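Local coordinates for phosphate-specific transport system accessory protein PhoU homolog (Streptococcus pneumoniae, PDB 2I0M), which probably helps to regulate phosphate uptake, forming a homodimer of all-helical, zinc-binding subunits, at residues Leu127-Asp132 / Asp195-Ile200. Residues are numbered along the deposited sequence; the frame is centred on the assembly and turned at random.
Sequences LSMLAD and DYIANI. With ZN (zinc ion), chain B.
A single side chain, Ile197, makes every close contact between residues 127-132 and 195-200, its CD1 methyl pressed against the backbone of the other helix where Met129 and Leu130 meet. The setting is the second PhoU domain of an all-helical protein, where helix 117-136 lies against helix 177-209 with CA of Leu130 6.5 Å from CA of Ile197. Isoleucine suits so close an approach: branched at CB, it sends two arms across from a short stem. Its CG1 stands opposite the carbonyl carbon (chi1 -65°), and an extended chi2 of 167° drives CD1 forward until it lies 3.8 Å from Leu130 N. The same methyl sits 4.0 Å from Met129 CB and 3.9 Å from Leu130 CB, between the roots of two side chains that diverge around it. The other arm, CG2, is 4.1 Å from Met129 O. Long and unbranched, Met129 passes across Ile197 at a slant, and its bend at chi3 (76°) brings CE to the isoleucine. Leu130 offers CB here, while its side chain also touches Val23 and Leu24 of helix 5-35, so one residue joins two interfaces. Met93, Leu133 and Ile148 also touch Ile197, which is buried, and no hydrogen bond links the two segments. Two residues earlier, the CB of Asp195 is directed away from residues 127-132, and its carboxylate belongs to a zinc site with Asp152, Asp156 and Glu191, Asp195 OD1 lying 2.5 Å from the zinc ion. Back at the interface, the bent methionine ends with CE 4.2 Å from Ile197 CG2.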
loop_
_atom_site.group_PDB
_atom_site.type_symbol
_atom_site.label_atom_id
_atom_site.label_comp_id
_atom_site.label_asym_id
_atom_site.label_seq_id
_atom_site.Cartn_x
_atom_site.Cartn_y
_atom_site.Cartn_z
ATOM N N LEU A 127 -4.945 -6.397 14.742
ATOM C CA LEU A 127 -3.954 -7.227 15.420
ATOM C C LEU A 127 -4.181 -8.718 15.178
ATOM O O LEU A 127 -3.238 -9.439 14.871
ATOM C CB LEU A 127 -3.957 -6.952 16.916
ATOM C CG LEU A 127 -3.400 -5.606 17.385
ATOM C CD1 LEU A 127 -3.347 -5.604 18.926
ATOM C CD2 LEU A 127 -2.019 -5.351 16.808
ATOM N N SER A 128 -5.420 -9.180 15.303
ATOM C CA SER A 128 -5.653 -10.611 15.246
ATOM C C SER A 128 -5.479 -11.131 13.825
ATOM O O SER A 128 -5.046 -12.256 13.630
ATOM C CB SER A 128 -7.000 -11.002 15.855
ATOM O OG SER A 128 -8.053 -10.762 14.958
ATOM N N MET A 129 -5.781 -10.287 12.846
ATOM C CA MET A 129 -5.505 -10.570 11.435
ATOM C C MET A 129 -4.020 -10.866 11.221
ATOM O O MET A 129 -3.684 -11.844 10.545
ATOM C CB MET A 129 -5.956 -9.409 10.540
ATOM C CG MET A 129 -7.442 -9.423 10.093
ATOM S SD MET A 129 -7.947 -7.855 9.257
ATOM C CE MET A 129 -7.176 -8.092 7.667
ATOM N N LEU A 130 -3.130 -10.044 11.793
ATOM C CA LEU A 130 -1.694 -10.285 11.646
ATOM C C LEU A 130 -1.245 -11.536 12.398
ATOM O O LEU A 130 -0.443 -12.313 11.881
ATOM C CB LEU A 130 -0.875 -9.082 12.111
ATOM C CG LEU A 130 0.642 -9.184 11.945
ATOM C CD1 LEU A 130 1.016 -9.483 10.466
ATOM C CD2 LEU A 130 1.324 -7.906 12.408
ATOM N N ALA A 131 -1.749 -11.722 13.615
ATOM C CA ALA A 131 -1.395 -12.886 14.431
ATOM C C ALA A 131 -1.834 -14.179 13.742
ATOM O O ALA A 131 -1.101 -15.170 13.722
ATOM C CB ALA A 131 -2.014 -12.772 15.813
ATOM N N ASP A 132 -3.040 -14.162 13.189
ATOM C CA ASP A 132 -3.527 -15.269 12.354
ATOM C C ASP A 132 -2.623 -15.522 11.142
ATOM O O ASP A 132 -2.216 -16.650 10.895
ATOM C CB ASP A 132 -4.972 -15.021 11.905
ATOM C CG ASP A 132 -5.981 -15.132 13.062
ATOM O OD1 ASP A 132 -5.634 -15.583 14.177
ATOM O OD2 ASP A 132 -7.149 -14.753 12.844
ATOM N N ASP A 195 -4.879 -3.524 5.038
ATOM C CA ASP A 195 -4.742 -3.713 3.611
ATOM C C ASP A 195 -3.454 -4.467 3.247
ATOM O O ASP A 195 -3.493 -5.390 2.431
ATOM C CB ASP A 195 -4.775 -2.361 2.899
ATOM C CG ASP A 195 -6.171 -1.931 2.509
ATOM O OD1 ASP A 195 -7.088 -2.789 2.481
ATOM O OD2 ASP A 195 -6.359 -0.720 2.198
ATOM N N TYR A 196 -2.317 -4.070 3.825
ATOM C CA TYR A 196 -1.063 -4.819 3.595
ATOM C C TYR A 196 -1.114 -6.294 4.024
ATOM O O TYR A 196 -0.560 -7.154 3.342
ATOM C CB TYR A 196 0.155 -4.127 4.221
ATOM C CG TYR A 196 0.562 -2.870 3.495
ATOM C CD1 TYR A 196 1.022 -2.918 2.174
ATOM C CD2 TYR A 196 0.475 -1.619 4.117
ATOM C CE1 TYR A 196 1.394 -1.744 1.477
ATOM C CE2 TYR A 196 0.841 -0.448 3.428
ATOM C CZ TYR A 196 1.305 -0.531 2.126
ATOM O OH TYR A 196 1.665 0.615 1.456
ATOM N N ILE A 197 -1.766 -6.578 5.150
ATOM C CA ILE A 197 -2.022 -7.966 5.580
ATOM C C ILE A 197 -2.738 -8.751 4.478
ATOM O O ILE A 197 -2.370 -9.901 4.189
ATOM C CB ILE A 197 -2.851 -8.019 6.892
ATOM C CG1 ILE A 197 -2.039 -7.414 8.050
ATOM C CG2 ILE A 197 -3.274 -9.446 7.218
ATOM C CD1 ILE A 197 -2.844 -7.133 9.305
ATOM N N ALA A 198 -3.754 -8.124 3.875
ATOM C CA ALA A 198 -4.524 -8.716 2.794
ATOM C C ALA A 198 -3.632 -8.965 1.565
ATOM O O ALA A 198 -3.713 -10.013 0.943
ATOM C CB ALA A 198 -5.710 -7.797 2.425
ATOM N N ASN A 199 -2.805 -7.983 1.220
ATOM C CA ASN A 199 -1.744 -8.148 0.254
ATOM C C ASN A 199 -0.810 -9.343 0.539
ATOM O O ASN A 199 -0.429 -10.043 -0.387
ATOM C CB ASN A 199 -0.938 -6.849 0.111
ATOM C CG ASN A 199 -1.688 -5.757 -0.673
ATOM O OD1 ASN A 199 -1.473 -4.552 -0.453
ATOM N ND2 ASN A 199 -2.556 -6.172 -1.588
ATOM N N ILE A 200 -0.469 -9.605 1.799
ATOM C CA ILE A 200 0.442 -10.719 2.103
ATOM C C ILE A 200 -0.300 -12.036 1.913
ATOM O O ILE A 200 0.254 -13.001 1.381
ATOM C CB ILE A 200 1.101 -10.619 3.498
ATOM C CG1 ILE A 200 1.924 -9.329 3.627
ATOM C CG2 ILE A 200 2.007 -11.829 3.759
ATOM C CD1 ILE A 200 2.387 -9.025 5.037
HETATM ZN ZN ZN B . -9.070 -1.858 3.734
#